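Local coordinates for carboxypeptidase 1 (Deinococcus radiodurans str. R1, PDB 5GIV) that removes amino acids one at a time from the C-terminus of peptides as a metal-dependent carboxypeptidase of the M32 family, probably with broad specificity, at the interface of chains A and B. Residues are numbered along the deposited sequence; one frame, centred on the assembly and turned at random. Chains: chain A/B, Carboxypeptidase 1.

Contact 1 and contact 2 are twin patches of one two-fold interface, with the chains exchanged. The centres of their C-alpha atoms lie about 22 Å apart. In contact 1, A:Leu38, A:Pro39 and A:Ala42 meet B:Asp245 and B:Arg247; in contact 2, B:Leu38, B:Pro39 and B:Ala42 meet A:Asp245 and A:Arg247. Contact 1 also takes in A:Gly41 and A:Arg46 on one side and B:His244 on the other. Contact 2 adds B:Phe37 and, facing it, A:Gly228. Each subunit therefore gives the turn after helix 8-36 to one patch and strand 245-250 to the other. This reciprocal pattern would fit a dimer, though the structure alone does not show that it is the biological one.

Contact 1: the interface of chains A and B. Residues chain A 38-39, 41-42, 46; chain B 226, 244-245, 247.
The guanidinium of B:Arg247 has the methyl CD1 of A:Leu38 in plane at its edge. Another part of that edge holds B:Asp245 OD1. The same methyl touches B:Asp245 OD2 at 3.5 Å and lies over one face of the A:Arg46 guanidinium, offset toward the rim. B:Arg247 grips the carboxylate side-on, with one nitrogen to each oxygen. B:Arg247 NE gives B:Asp245 OD1 a nearly straight hydrogen bond of 2.7 Å. B:Arg247 NH2 reaches the syn lone pair of B:Asp245 OD2 at 2.9 Å, and this oxygen lies tilted out of the guanidinium plane. This pair of bonds fixes the rotation of the carboxylate. The A:Pro39 ring crosses the aspartate at about a right angle, with A:Pro39 CD 3.4 Å from B:Asp245 OD1. A:Arg46 reaches the same carboxylate from chain A, its chain bent at chi2 (59°) and chi3 (53°). A:Arg46 NH2 forms a long salt bridge of 3.8 Å to B:Asp245 OD2. Two arginines close to OD2 would be expected to stabilise its negative charge. Further along, the backbone N of A:Gly41 donates to the carbonyl O of B:Arg226 at 2.7 Å. B:His244 meets A:Gly41 O through CB, at 3.3 Å, rather than through a ring nitrogen. Chain A supplies the turn after helix 8-36, the short helical turn 40-42 and the start of helix 43-62. Chain B supplies 3-10 helix 225-227 and the beginning of strand 245-250.

Contact 2: the interface of chains A and B. Residues chain A 227-228, 245, 247; chain B 37-39, 42.
With chi1 at -162°, the A:Asp245 carboxylate points away from its own backbone nitrogen and toward the B:Pro39 ring. A:Arg247 comes from the same strand with CG anti to its carbonyl carbon (chi1 -51°). Its chain is then extended from CG to NE, and the guanidinium arrives alongside the carboxylate. A:Arg247 NE meets A:Asp245 OD1 on the syn side at 2.7 Å, and A:Arg247 NH2 bonds A:Asp245 OD2 at 2.9 Å. The first bond is nearly straight at hydrogen (172°). Together they hold the acid in place as a surface for the proline. B:Pro39 crosses the aspartate at about a right angle, its CG 3.3 Å from A:Asp245 OD1. The ring also reaches the arginine, with B:Pro39 CD 3.5 Å from A:Arg247 NH2. The same CG of B:Pro39 also packs 3.7 Å from A:Gly228 CA. B:Leu38 sends CD1 to A:Asp245 OD2 at 3.6 Å, and the same methyl sits in plane at the edge of the guanidinium. The carbonyl O of B:Phe37 lies above one face of the A:Arg247 guanidinium, toward its rim. B:Ala42 adds a looser contact, its CB facing the CB of A:Asp245. The patch centre is about 13 Å from A:Glu267, the predicted catalytic acid-base. The packing joins the two subunits of the deposited assembly. It may also steady strand 245-250, which runs into the segment before the catalytic helix 257-275.

Contact 1: the interface of chains A and B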
loop_
_atom_site.group_PDB
_atom_site.type_symbol
_atom_site.label_atom_id
_atom_site.label_comp_id
_atom_site.label_asym_id
_atom_site.label_seq_id
_atom_site.Cartn_x
_atom_site.Cartn_y
_atom_site.Cartn_z
ATOM N N LEU A 38 4.774 -0.046 6.210
ATOM C CA LEU A 38 4.641 1.070 7.126
ATOM C C LEU A 38 5.962 1.329 7.842
ATOM O O LEU A 38 6.518 0.407 8.452
ATOM C CB LEU A 38 3.551 0.776 8.142
ATOM C CG LEU A 38 3.205 1.936 9.065
ATOM C CD1 LEU A 38 2.552 3.056 8.244
ATOM C CD2 LEU A 38 2.311 1.476 10.223
ATOM N N PRO A 39 6.509 2.536 7.770
ATOM C CA PRO A 39 7.740 2.833 8.515
ATOM C C PRO A 39 7.509 2.803 10.022
ATOM O O PRO A 39 6.396 2.995 10.519
ATOM C CB PRO A 39 8.125 4.238 8.030
ATOM C CG PRO A 39 7.422 4.370 6.689
ATOM C CD PRO A 39 6.144 3.611 6.835
ATOM N N GLY A 41 8.161 4.741 12.552
ATOM C CA GLY A 41 7.595 5.844 13.297
ATOM C C GLY A 41 6.169 6.193 12.953
ATOM O O GLY A 41 5.629 7.173 13.477
ATOM N N ALA A 42 5.508 5.388 12.127
ATOM C CA ALA A 42 4.188 5.726 11.619
ATOM C C ALA A 42 3.092 4.876 12.241
ATOM O O ALA A 42 1.941 4.949 11.796
ATOM C CB ALA A 42 4.161 5.574 10.094
ATOM N N ARG A 46 -1.146 5.493 11.835
ATOM C CA ARG A 46 -1.871 4.500 11.064
ATOM C C ARG A 46 -3.023 3.922 11.878
ATOM O O ARG A 46 -4.109 3.680 11.341
ATOM C CB ARG A 46 -0.919 3.400 10.590
ATOM C CG ARG A 46 -1.616 2.255 9.883
ATOM C CD ARG A 46 -2.408 2.714 8.646
ATOM N NE ARG A 46 -1.610 3.498 7.710
ATOM C CZ ARG A 46 -0.815 2.980 6.773
ATOM N NH1 ARG A 46 -0.710 1.661 6.638
ATOM N NH2 ARG A 46 -0.124 3.780 5.968
ATOM N N ARG B 226 12.927 6.142 9.409
ATOM C CA ARG B 226 11.869 5.762 10.340
ATOM C C ARG B 226 10.564 6.465 10.029
ATOM O O ARG B 226 9.524 6.073 10.571
ATOM C CB ARG B 226 12.233 6.082 11.792
ATOM C CG ARG B 226 13.416 5.355 12.359
ATOM C CD ARG B 226 13.558 5.671 13.842
ATOM N NE ARG B 226 12.709 4.828 14.680
ATOM C CZ ARG B 226 12.987 3.552 14.952
ATOM N NH1 ARG B 226 14.061 2.976 14.418
ATOM N NH2 ARG B 226 12.185 2.839 15.732
ATOM N N HIS B 244 4.246 11.056 10.131
ATOM C CA HIS B 244 5.572 10.449 10.187
ATOM C C HIS B 244 5.764 9.415 9.088
ATOM O O HIS B 244 6.450 8.406 9.279
ATOM C CB HIS B 244 5.803 9.828 11.559
ATOM C CG HIS B 244 5.755 10.823 12.670
ATOM N ND1 HIS B 244 6.840 11.600 13.015
ATOM C CD2 HIS B 244 4.736 11.216 13.472
ATOM C CE1 HIS B 244 6.500 12.405 14.008
ATOM N NE2 HIS B 244 5.227 12.195 14.301
ATOM N N ASP B 245 5.196 9.674 7.898
ATOM C CA ASP B 245 5.181 8.706 6.789
ATOM C C ASP B 245 5.246 9.499 5.479
ATOM O O ASP B 245 4.236 9.796 4.834
ATOM C CB ASP B 245 3.934 7.824 6.847
ATOM C CG ASP B 245 4.046 6.568 5.993
ATOM O OD1 ASP B 245 5.052 6.398 5.268
ATOM O OD2 ASP B 245 3.103 5.753 6.048
ATOM N N ARG B 247 6.862 9.187 1.922
ATOM C CA ARG B 247 7.469 8.181 1.059
ATOM C C ARG B 247 7.874 8.768 -0.289
ATOM O O ARG B 247 7.212 9.662 -0.825
ATOM C CB ARG B 247 6.504 7.016 0.825
ATOM C CG ARG B 247 5.916 6.482 2.098
ATOM C CD ARG B 247 5.281 5.132 1.923
ATOM N NE ARG B 247 4.633 4.714 3.159
ATOM C CZ ARG B 247 3.883 3.627 3.277
ATOM N NH1 ARG B 247 3.700 2.838 2.221
ATOM N NH2 ARG B 247 3.320 3.335 4.444
HETATM O O HOH W 1 0.895 6.163 6.948
#

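Contact 2: the interface of chains A and B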
loop_
_atom_site.group_PDB
_atom_site.type_symbol
_atom_site.label_atom_id
_atom_site.label_comp_id
_atom_site.label_asym_id
_atom_site.label_seq_id
_atom_site.Cartn_x
_atom_site.Cartn_y
_atom_site.Cartn_z
ATOM N N ARG A 227 -4.653 -9.908 -10.673
ATOM C CA ARG A 227 -5.612 -9.602 -9.620
ATOM C C ARG A 227 -5.026 -9.891 -8.245
ATOM O O ARG A 227 -5.743 -10.275 -7.322
ATOM C CB ARG A 227 -6.941 -10.336 -9.825
ATOM C CG ARG A 227 -7.518 -10.098 -11.208
ATOM C CD ARG A 227 -8.909 -10.677 -11.416
ATOM N NE ARG A 227 -9.015 -12.114 -11.194
ATOM C CZ ARG A 227 -9.897 -12.667 -10.368
ATOM N NH1 ARG A 227 -10.746 -11.898 -9.684
ATOM N NH2 ARG A 227 -9.934 -13.985 -10.239
ATOM N N GLY A 228 -3.724 -9.705 -8.092
ATOM C CA GLY A 228 -3.090 -9.943 -6.814
ATOM C C GLY A 228 -1.591 -9.792 -6.922
ATOM O O GLY A 228 -1.045 -9.432 -7.971
ATOM N N ASP A 245 -8.268 -7.684 -6.381
ATOM C CA ASP A 245 -7.028 -7.395 -5.663
ATOM C C ASP A 245 -6.988 -8.310 -4.435
ATOM O O ASP A 245 -7.446 -7.938 -3.351
ATOM C CB ASP A 245 -6.971 -5.925 -5.272
ATOM C CG ASP A 245 -5.572 -5.452 -4.934
ATOM O OD1 ASP A 245 -4.635 -6.268 -4.909
ATOM O OD2 ASP A 245 -5.415 -4.245 -4.693
ATOM N N ARG A 247 -4.349 -10.216 -2.251
ATOM C CA ARG A 247 -2.912 -10.237 -2.020
ATOM C C ARG A 247 -2.527 -11.271 -0.969
ATOM O O ARG A 247 -3.277 -11.548 -0.030
ATOM C CB ARG A 247 -2.426 -8.851 -1.605
ATOM C CG ARG A 247 -2.899 -7.772 -2.566
ATOM C CD ARG A 247 -2.109 -6.481 -2.421
ATOM N NE ARG A 247 -2.625 -5.450 -3.316
ATOM C CZ ARG A 247 -2.222 -4.181 -3.326
ATOM N NH1 ARG A 247 -1.281 -3.760 -2.488
ATOM N NH2 ARG A 247 -2.763 -3.332 -4.182
ATOM N N PHE B 37 2.153 -0.796 -6.333
ATOM C CA PHE B 37 1.881 -2.219 -6.184
ATOM C C PHE B 37 0.501 -2.670 -6.648
ATOM O O PHE B 37 0.262 -3.881 -6.700
ATOM C CB PHE B 37 2.074 -2.634 -4.714
ATOM C CG PHE B 37 3.454 -2.361 -4.191
ATOM C CD1 PHE B 37 4.547 -3.055 -4.694
ATOM C CD2 PHE B 37 3.665 -1.422 -3.187
ATOM C CE1 PHE B 37 5.825 -2.810 -4.214
ATOM C CE2 PHE B 37 4.938 -1.174 -2.705
ATOM C CZ PHE B 37 6.019 -1.871 -3.221
ATOM N N LEU B 38 -0.392 -1.758 -7.008
ATOM C CA LEU B 38 -1.730 -2.146 -7.448
ATOM C C LEU B 38 -1.643 -3.104 -8.633
ATOM O O LEU B 38 -0.944 -2.807 -9.612
ATOM C CB LEU B 38 -2.545 -0.912 -7.833
ATOM C CG LEU B 38 -4.024 -1.098 -8.200
ATOM C CD1 LEU B 38 -4.828 -1.553 -6.998
ATOM C CD2 LEU B 38 -4.579 0.198 -8.761
ATOM N N PRO B 39 -2.279 -4.272 -8.567
ATOM C CA PRO B 39 -2.271 -5.191 -9.717
ATOM C C PRO B 39 -3.023 -4.611 -10.911
ATOM O O PRO B 39 -3.960 -3.822 -10.771
ATOM C CB PRO B 39 -2.966 -6.449 -9.176
ATOM C CG PRO B 39 -2.817 -6.363 -7.674
ATOM C CD PRO B 39 -2.875 -4.885 -7.365
ATOM N N ALA B 42 -6.913 -4.208 -11.246
ATOM C CA ALA B 42 -7.621 -3.616 -10.122
ATOM C C ALA B 42 -7.795 -2.107 -10.259
ATOM O O ALA B 42 -8.191 -1.450 -9.291
ATOM C CB ALA B 42 -6.899 -3.946 -8.813
#